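Local coordinates for fatty acid synthase 1, isoform A (PDB 6FN6), which probably builds long-chain saturated fatty acids from acetyl-CoA and malonyl-CoA with NADPH, this chain being its dehydratase, enoylreductase and ketoreductase region, at residues E6-S14 with L71-N82; E602-N612 with L641-R651. All coordinates share one frame; numbering follows the deposited sequence.

Contact 1: E6-S14 with L71-N82; sequences ETIVEVDLS and LNKNAVVKFGIN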
# COMPACT_ATOMS: atom_id res chain seq x y z
N GLU A 6 -3.38 -12.28 25.52
CA GLU A 6 -3.83 -10.89 25.46
C GLU A 6 -4.31 -10.41 26.84
O GLU A 6 -4.66 -11.22 27.70
CB GLU A 6 -4.96 -10.74 24.44
CG GLU A 6 -6.24 -11.48 24.80
CD GLU A 6 -7.35 -11.24 23.80
OE1 GLU A 6 -8.43 -11.85 23.95
OE2 GLU A 6 -7.15 -10.44 22.86
N THR A 7 -4.32 -9.10 27.02
CA THR A 7 -4.78 -8.51 28.27
C THR A 7 -6.26 -8.13 28.19
O THR A 7 -6.68 -7.44 27.26
CB THR A 7 -3.96 -7.25 28.64
OG1 THR A 7 -2.56 -7.57 28.68
CG2 THR A 7 -4.39 -6.69 29.99
N ILE A 8 -7.03 -8.61 29.15
CA ILE A 8 -8.45 -8.30 29.21
C ILE A 8 -8.68 -7.14 30.18
O ILE A 8 -8.23 -7.18 31.32
CB ILE A 8 -9.28 -9.53 29.63
CG1 ILE A 8 -8.92 -10.74 28.77
CG2 ILE A 8 -10.78 -9.23 29.53
CD1 ILE A 8 -9.10 -10.53 27.28
N VAL A 9 -9.38 -6.11 29.71
CA VAL A 9 -9.73 -4.99 30.56
C VAL A 9 -11.24 -4.83 30.54
O VAL A 9 -11.85 -4.69 29.48
CB VAL A 9 -9.03 -3.69 30.12
CG1 VAL A 9 -9.46 -2.52 30.99
CG2 VAL A 9 -7.52 -3.86 30.18
N GLU A 10 -11.84 -4.86 31.73
CA GLU A 10 -13.29 -4.77 31.86
C GLU A 10 -13.67 -3.42 32.45
O GLU A 10 -13.13 -3.01 33.47
CB GLU A 10 -13.81 -5.92 32.73
CG GLU A 10 -15.31 -6.13 32.68
CD GLU A 10 -15.73 -7.42 33.36
OE1 GLU A 10 -14.90 -8.35 33.45
OE2 GLU A 10 -16.90 -7.51 33.80
N VAL A 11 -14.60 -2.73 31.79
CA VAL A 11 -15.11 -1.47 32.32
C VAL A 11 -16.61 -1.59 32.56
O VAL A 11 -17.36 -2.06 31.69
CB VAL A 11 -14.79 -0.29 31.38
CG1 VAL A 11 -13.28 -0.16 31.19
CG2 VAL A 11 -15.47 -0.45 30.03
N ASP A 12 -17.04 -1.18 33.75
CA ASP A 12 -18.43 -1.26 34.15
C ASP A 12 -18.91 0.10 34.65
O ASP A 12 -18.43 0.61 35.66
CB ASP A 12 -18.62 -2.32 35.24
CG ASP A 12 -20.06 -2.46 35.69
OD1 ASP A 12 -20.96 -1.97 34.97
OD2 ASP A 12 -20.30 -3.07 36.75
N LEU A 13 -19.87 0.69 33.94
CA LEU A 13 -20.35 2.03 34.27
C LEU A 13 -21.10 2.06 35.60
O LEU A 13 -21.43 3.13 36.10
CB LEU A 13 -21.26 2.55 33.15
CG LEU A 13 -20.56 3.24 31.98
CD1 LEU A 13 -19.54 2.31 31.31
CD2 LEU A 13 -21.57 3.75 30.97
N SER A 14 -21.35 0.89 36.18
CA SER A 14 -21.97 0.82 37.50
C SER A 14 -20.96 1.16 38.60
O SER A 14 -21.34 1.52 39.71
CB SER A 14 -22.56 -0.57 37.74
OG SER A 14 -23.64 -0.82 36.87
N LEU A 71 -22.27 1.70 24.71
CA LEU A 71 -22.46 1.13 26.04
C LEU A 71 -23.87 1.42 26.53
O LEU A 71 -24.43 2.47 26.23
CB LEU A 71 -21.43 1.70 27.03
CG LEU A 71 -19.99 1.83 26.53
CD1 LEU A 71 -19.11 2.45 27.61
CD2 LEU A 71 -19.43 0.49 26.08
N ASN A 72 -24.44 0.48 27.27
CA ASN A 72 -25.76 0.65 27.88
C ASN A 72 -25.63 1.26 29.27
O ASN A 72 -24.60 1.85 29.60
CB ASN A 72 -26.50 -0.68 27.94
CG ASN A 72 -26.69 -1.30 26.57
OD1 ASN A 72 -26.28 -2.44 26.32
ND2 ASN A 72 -27.30 -0.56 25.66
N LYS A 73 -26.68 1.15 30.08
CA LYS A 73 -26.62 1.65 31.45
C LYS A 73 -25.80 0.72 32.33
O LYS A 73 -24.84 1.15 32.98
CB LYS A 73 -28.03 1.79 32.03
CG LYS A 73 -28.06 2.27 33.47
CD LYS A 73 -29.44 2.76 33.87
CE LYS A 73 -29.44 3.33 35.28
NZ LYS A 73 -30.77 3.87 35.67
N ASN A 74 -26.16 -0.56 32.34
CA ASN A 74 -25.39 -1.57 33.07
C ASN A 74 -23.98 -1.61 32.49
O ASN A 74 -23.00 -1.52 33.23
CB ASN A 74 -26.08 -2.94 33.01
CG ASN A 74 -26.44 -3.36 31.60
OD1 ASN A 74 -27.08 -2.61 30.86
ND2 ASN A 74 -26.05 -4.57 31.22
N ALA A 75 -23.90 -1.75 31.17
CA ALA A 75 -22.65 -1.63 30.44
C ALA A 75 -21.49 -2.42 31.04
O ALA A 75 -20.53 -1.83 31.54
CB ALA A 75 -22.25 -0.17 30.33
N VAL A 76 -21.57 -3.74 30.99
CA VAL A 76 -20.40 -4.56 31.28
C VAL A 76 -19.79 -4.96 29.93
O VAL A 76 -20.36 -5.74 29.17
CB VAL A 76 -20.76 -5.79 32.17
CG1 VAL A 76 -21.69 -6.77 31.46
CG2 VAL A 76 -19.48 -6.49 32.63
N VAL A 77 -18.64 -4.36 29.62
CA VAL A 77 -17.99 -4.56 28.33
C VAL A 77 -16.53 -4.93 28.56
O VAL A 77 -15.86 -4.36 29.41
CB VAL A 77 -18.12 -3.31 27.44
CG1 VAL A 77 -17.59 -2.09 28.17
CG2 VAL A 77 -17.38 -3.51 26.12
N LYS A 78 -16.05 -5.89 27.77
CA LYS A 78 -14.70 -6.40 27.93
C LYS A 78 -13.81 -6.00 26.76
O LYS A 78 -14.13 -6.29 25.60
CB LYS A 78 -14.74 -7.93 28.07
CG LYS A 78 -15.55 -8.39 29.27
CD LYS A 78 -15.37 -9.87 29.58
CE LYS A 78 -16.14 -10.25 30.84
NZ LYS A 78 -15.96 -11.67 31.23
N PHE A 79 -12.69 -5.34 27.05
CA PHE A 79 -11.73 -4.98 26.02
C PHE A 79 -10.51 -5.89 26.07
O PHE A 79 -9.92 -6.10 27.13
CB PHE A 79 -11.28 -3.52 26.18
CG PHE A 79 -12.39 -2.51 25.99
CD1 PHE A 79 -12.99 -2.33 24.75
CD2 PHE A 79 -12.82 -1.74 27.05
CE1 PHE A 79 -14.00 -1.40 24.58
CE2 PHE A 79 -13.83 -0.81 26.89
CZ PHE A 79 -14.42 -0.64 25.65
N GLY A 80 -10.14 -6.44 24.92
CA GLY A 80 -8.95 -7.28 24.79
C GLY A 80 -7.82 -6.56 24.08
O GLY A 80 -8.00 -6.06 22.97
N ILE A 81 -6.66 -6.50 24.72
CA ILE A 81 -5.51 -5.77 24.17
C ILE A 81 -4.34 -6.72 23.93
O ILE A 81 -4.09 -7.61 24.74
CB ILE A 81 -5.09 -4.61 25.09
CG1 ILE A 81 -6.32 -3.86 25.59
CG2 ILE A 81 -4.13 -3.68 24.36
CD1 ILE A 81 -6.02 -2.64 26.45
N ASN A 82 -3.63 -6.51 22.83
CA ASN A 82 -2.48 -7.35 22.48
C ASN A 82 -1.36 -6.51 21.85
O ASN A 82 -1.62 -5.56 21.11
CB ASN A 82 -2.90 -8.46 21.52
CG ASN A 82 -1.95 -9.64 21.54
OD1 ASN A 82 -0.76 -9.50 21.86
ND2 ASN A 82 -2.46 -10.82 21.20
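Thr7, Val9 and Val11 pair with Ile81, Phe79 and Val77 as the hydrogen-bonded pairs of an antiparallel ladder that joins the outer strand 7-12 to strand 76-82 in what is predicted to be the N-terminal hotdog fold of the dehydratase. Its bonds are short at the Thr7-Ile81 and Val9-Phe79 pairs, Val9 N reaching Phe79 O at 2.6 Å and 173°. They lengthen at Val11-Val77, where Val77 N makes a weak bond of 3.3 Å to Val11 O.

The apolar contacts gather on the face carrying these six residues. Helix 34-48 packs on Thr7, Val9, Phe79 and Ile81, whereas Val11 and Val77 lie against Asp18 and Glu94. Val11 CG2, set between its own backbone N and carbonyl carbon (chi1 -59°), leans obliquely on the Phe79 ring, 3.6 Å from CE2. Val77 CG2 lies 4.1 Å above one face of that ring, toward its rim, while Phe32, Tyr37 and Leu40 pack round it. Beyond the ladder Leu13 CD1 meets Leu71 CD1 at 3.7 Å, the two side chains at about a right angle, and also touches Ala75 CB. Val11, Val77, Phe79 and Ile81 are buried, their branched methyls and flat ring filling the space under helix and loops.

The other face is mixed: Glu10, Lys78 and Asp12 share it with Ile8 and Val76. Glu10 and Lys78 run alongside each other, their OE1 and NZ 4.1 Å apart, too far for a salt bridge. At the strand's end Asp12 forms an Asx turn: with CG anti to the backbone N (chi1 -179°), OD1 receives Ser14 N at 3.1 Å from above the carboxylate plane. With a leucine in place of Asp12, Ser14 N would probably lose this acceptor and the turn be left freer to move.

The chemistry thus gives the ribbon a largely apolar side, partly packed under the helix, and a mixed, more exposed side where charged Glu10 and Lys78 can meet solvent.

Contact 2: E602-N612 with L641-R651; sequences ETCTVYYAPIN and LEFAGRDTQGR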
# COMPACT_ATOMS: atom_id res chain seq x y z
N GLU A 602 -25.24 28.98 -18.51
CA GLU A 602 -26.42 28.88 -19.36
C GLU A 602 -27.52 28.09 -18.66
O GLU A 602 -27.32 26.94 -18.26
CB GLU A 602 -26.06 28.21 -20.69
CG GLU A 602 -27.17 28.22 -21.73
CD GLU A 602 -27.37 29.58 -22.36
OE1 GLU A 602 -26.88 30.58 -21.80
OE2 GLU A 602 -28.02 29.65 -23.43
N THR A 603 -28.69 28.71 -18.53
CA THR A 603 -29.84 28.04 -17.93
C THR A 603 -30.51 27.19 -19.00
O THR A 603 -30.98 27.71 -20.02
CB THR A 603 -30.85 29.04 -17.35
OG1 THR A 603 -30.17 29.99 -16.51
CG2 THR A 603 -31.91 28.32 -16.52
N CYS A 604 -30.53 25.88 -18.78
CA CYS A 604 -31.08 24.95 -19.76
C CYS A 604 -32.37 24.29 -19.25
O CYS A 604 -32.61 24.22 -18.04
CB CYS A 604 -30.05 23.87 -20.09
SG CYS A 604 -28.49 24.51 -20.73
N THR A 605 -33.18 23.82 -20.18
CA THR A 605 -34.38 23.07 -19.84
C THR A 605 -34.05 21.58 -19.88
O THR A 605 -33.57 21.07 -20.89
CB THR A 605 -35.54 23.36 -20.82
OG1 THR A 605 -35.70 24.77 -20.97
CG2 THR A 605 -36.84 22.75 -20.30
N VAL A 606 -34.29 20.89 -18.77
CA VAL A 606 -33.90 19.50 -18.65
C VAL A 606 -34.97 18.59 -19.23
O VAL A 606 -36.16 18.74 -18.92
CB VAL A 606 -33.61 19.13 -17.18
CG1 VAL A 606 -33.20 17.66 -17.06
CG2 VAL A 606 -32.53 20.03 -16.61
N TYR A 607 -34.55 17.65 -20.07
CA TYR A 607 -35.44 16.66 -20.65
C TYR A 607 -35.11 15.28 -20.09
O TYR A 607 -36.00 14.54 -19.67
CB TYR A 607 -35.33 16.65 -22.17
CG TYR A 607 -36.14 17.73 -22.84
CD1 TYR A 607 -35.79 19.07 -22.69
CD2 TYR A 607 -37.24 17.43 -23.63
CE1 TYR A 607 -36.52 20.07 -23.31
CE2 TYR A 607 -37.97 18.42 -24.25
CZ TYR A 607 -37.61 19.74 -24.08
OH TYR A 607 -38.33 20.74 -24.69
N TYR A 608 -33.82 14.96 -20.08
CA TYR A 608 -33.36 13.67 -19.60
C TYR A 608 -32.24 13.85 -18.58
O TYR A 608 -31.25 14.52 -18.85
CB TYR A 608 -32.88 12.80 -20.76
CG TYR A 608 -34.02 12.31 -21.63
CD1 TYR A 608 -34.50 13.08 -22.68
CD2 TYR A 608 -34.63 11.08 -21.38
CE1 TYR A 608 -35.55 12.64 -23.46
CE2 TYR A 608 -35.67 10.64 -22.16
CZ TYR A 608 -36.13 11.42 -23.19
OH TYR A 608 -37.18 10.97 -23.97
N ALA A 609 -32.42 13.27 -17.40
CA ALA A 609 -31.41 13.34 -16.34
C ALA A 609 -31.06 11.93 -15.88
O ALA A 609 -31.88 11.25 -15.26
CB ALA A 609 -31.92 14.16 -15.17
N PRO A 610 -29.84 11.47 -16.21
CA PRO A 610 -29.42 10.15 -15.73
C PRO A 610 -29.04 10.11 -14.25
O PRO A 610 -28.59 11.12 -13.70
CB PRO A 610 -28.19 9.83 -16.59
CG PRO A 610 -28.29 10.73 -17.77
CD PRO A 610 -28.95 11.97 -17.27
N ILE A 611 -29.22 8.96 -13.62
CA ILE A 611 -28.71 8.73 -12.28
C ILE A 611 -27.35 8.06 -12.38
O ILE A 611 -27.15 7.15 -13.18
CB ILE A 611 -29.67 7.88 -11.43
CG1 ILE A 611 -31.08 8.48 -11.43
CG2 ILE A 611 -29.16 7.75 -10.01
CD1 ILE A 611 -32.09 7.66 -12.18
N ASN A 612 -26.41 8.52 -11.56
CA ASN A 612 -25.10 7.90 -11.46
C ASN A 612 -24.93 7.34 -10.06
O ASN A 612 -25.69 7.67 -9.16
CB ASN A 612 -24.01 8.91 -11.80
CG ASN A 612 -23.92 9.20 -13.29
OD1 ASN A 612 -23.28 8.47 -14.04
ND2 ASN A 612 -24.57 10.28 -13.71
N LEU A 641 -25.92 14.74 -12.09
CA LEU A 641 -24.55 15.03 -12.51
C LEU A 641 -24.48 15.44 -13.98
O LEU A 641 -23.53 16.09 -14.41
CB LEU A 641 -23.67 13.82 -12.26
CG LEU A 641 -23.20 13.60 -10.82
CD1 LEU A 641 -22.55 12.24 -10.70
CD2 LEU A 641 -22.25 14.70 -10.36
N GLU A 642 -25.48 15.03 -14.75
CA GLU A 642 -25.52 15.31 -16.18
C GLU A 642 -26.95 15.34 -16.69
O GLU A 642 -27.87 14.93 -15.99
CB GLU A 642 -24.71 14.26 -16.95
CG GLU A 642 -25.27 12.85 -16.81
CD GLU A 642 -24.38 11.79 -17.43
OE1 GLU A 642 -23.76 12.06 -18.48
OE2 GLU A 642 -24.29 10.68 -16.86
N PHE A 643 -27.13 15.83 -17.92
CA PHE A 643 -28.46 15.88 -18.51
C PHE A 643 -28.41 16.14 -20.02
O PHE A 643 -27.43 16.66 -20.54
CB PHE A 643 -29.30 16.98 -17.85
CG PHE A 643 -28.85 18.38 -18.18
CD1 PHE A 643 -29.32 19.02 -19.31
CD2 PHE A 643 -27.95 19.04 -17.36
CE1 PHE A 643 -28.90 20.30 -19.62
CE2 PHE A 643 -27.53 20.32 -17.66
CZ PHE A 643 -28.01 20.95 -18.79
N ALA A 644 -29.49 15.77 -20.69
CA ALA A 644 -29.73 16.19 -22.07
C ALA A 644 -30.99 17.05 -22.08
O ALA A 644 -31.99 16.70 -21.46
CB ALA A 644 -29.88 14.99 -22.98
N GLY A 645 -30.93 18.17 -22.79
CA GLY A 645 -32.05 19.09 -22.81
C GLY A 645 -31.93 20.17 -23.87
O GLY A 645 -31.31 19.96 -24.91
N ARG A 646 -32.53 21.32 -23.60
CA ARG A 646 -32.54 22.42 -24.55
C ARG A 646 -31.86 23.67 -24.00
O ARG A 646 -31.91 23.96 -22.80
CB ARG A 646 -33.98 22.76 -24.96
CG ARG A 646 -34.62 21.68 -25.81
CD ARG A 646 -35.96 22.11 -26.36
NE ARG A 646 -36.60 21.05 -27.13
CZ ARG A 646 -36.29 20.76 -28.40
NH1 ARG A 646 -36.92 19.77 -29.02
NH2 ARG A 646 -35.36 21.45 -29.04
N ASP A 647 -31.22 24.41 -24.90
CA ASP A 647 -30.50 25.63 -24.55
C ASP A 647 -31.49 26.76 -24.30
O ASP A 647 -32.69 26.61 -24.55
CB ASP A 647 -29.54 25.99 -25.69
CG ASP A 647 -28.61 27.14 -25.33
OD1 ASP A 647 -27.59 26.89 -24.65
OD2 ASP A 647 -28.91 28.29 -25.72
N THR A 648 -31.00 27.89 -23.80
CA THR A 648 -31.80 29.10 -23.69
C THR A 648 -32.43 29.47 -25.03
O THR A 648 -33.48 30.11 -25.08
CB THR A 648 -30.96 30.29 -23.17
OG1 THR A 648 -30.52 30.02 -21.83
CG2 THR A 648 -31.76 31.59 -23.18
N GLN A 649 -31.78 29.06 -26.11
CA GLN A 649 -32.24 29.39 -27.46
C GLN A 649 -32.78 28.13 -28.15
O GLN A 649 -32.81 28.06 -29.38
CB GLN A 649 -31.10 30.01 -28.27
CG GLN A 649 -31.56 30.80 -29.48
CD GLN A 649 -30.41 31.43 -30.25
OE1 GLN A 649 -30.49 32.59 -30.66
NE2 GLN A 649 -29.34 30.67 -30.45
N GLY A 650 -33.22 27.16 -27.35
CA GLY A 650 -33.91 25.98 -27.85
C GLY A 650 -33.04 24.99 -28.60
O GLY A 650 -33.54 24.08 -29.26
N ARG A 651 -31.72 25.17 -28.51
CA ARG A 651 -30.78 24.25 -29.13
C ARG A 651 -30.73 22.91 -28.38
O ARG A 651 -30.83 22.88 -27.16
CB ARG A 651 -29.39 24.89 -29.18
CG ARG A 651 -29.29 26.02 -30.19
CD ARG A 651 -27.94 26.70 -30.12
NE ARG A 651 -27.83 27.51 -28.91
CZ ARG A 651 -26.71 28.07 -28.47
NH1 ARG A 651 -25.58 27.93 -29.15
NH2 ARG A 651 -26.73 28.79 -27.36
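Leu641 CD1 rests on Asn612 CB, 3.8 Å away, at one end of an antiparallel pairing that contains a classic beta bulge. The pairing belongs to a curled sheet, consistent with the non-Rossmann part of a medium-chain-dehydrogenase-type enoylreductase.

Glu642 comes next. Asn612 ND2 meets its OE2 at 3.2 Å on the anti side, in a nearly straight bond of 169°, while its OE1 takes Cys690 N. Glu642 CG touches CG and CD of Pro610, the two side chains at about a right angle; the proline has no N-H to offer the neighbouring strand.

The Phe643 ring receives Val606 CG2 on one face, toward the rim, and has Cys604 SG at its edge; Cys666 and Ala668 extend this apolar patch. At Ala644 the bulge appears: its O accepts both Tyr607 N (3.1 Å) and Tyr608 N (2.9 Å), and 602-612 turns its corner at Tyr607. Gly645 suits the spot because a side chain would point straight at Thr605 O.

Arg646 pairs with Thr605 through two backbone bonds. Its extended chain passes the Tyr607 ring, and a weak bond joins NE to OH; Glu900 binds both residues, by a salt bridge to NH1 and a hydrogen bond from the phenol.

Asp647 opens a type I turn to Gly650, with Thr648 OG1 3.0 Å from Thr603 O. Gln649 N, closing an Asx turn, and Arg651 NH2, in a 2.8 Å salt bridge, reach Asp647 OD2 from opposite faces of the carboxylate.

Contact 1 and contact 2 follow one another along the chain and lie in separate catalytic regions, the first in the dehydratase and the second probably in the enoylreductase. Their centres are 57 Å apart and their nearest atoms about 35 Å, with no touch between them. Contact 1 lies near a predicted catalytic residue: the side chain of Leu71 is about 8 Å from that of His24, the predicted proton acceptor of the dehydratase. Contact 2 lies away from the predicted dehydratase residues. Contact 1 also approaches the second subunit, where Asn82 makes a weak bond to Asn82 of that subunit; no other chain touches 602-612 or 641-651.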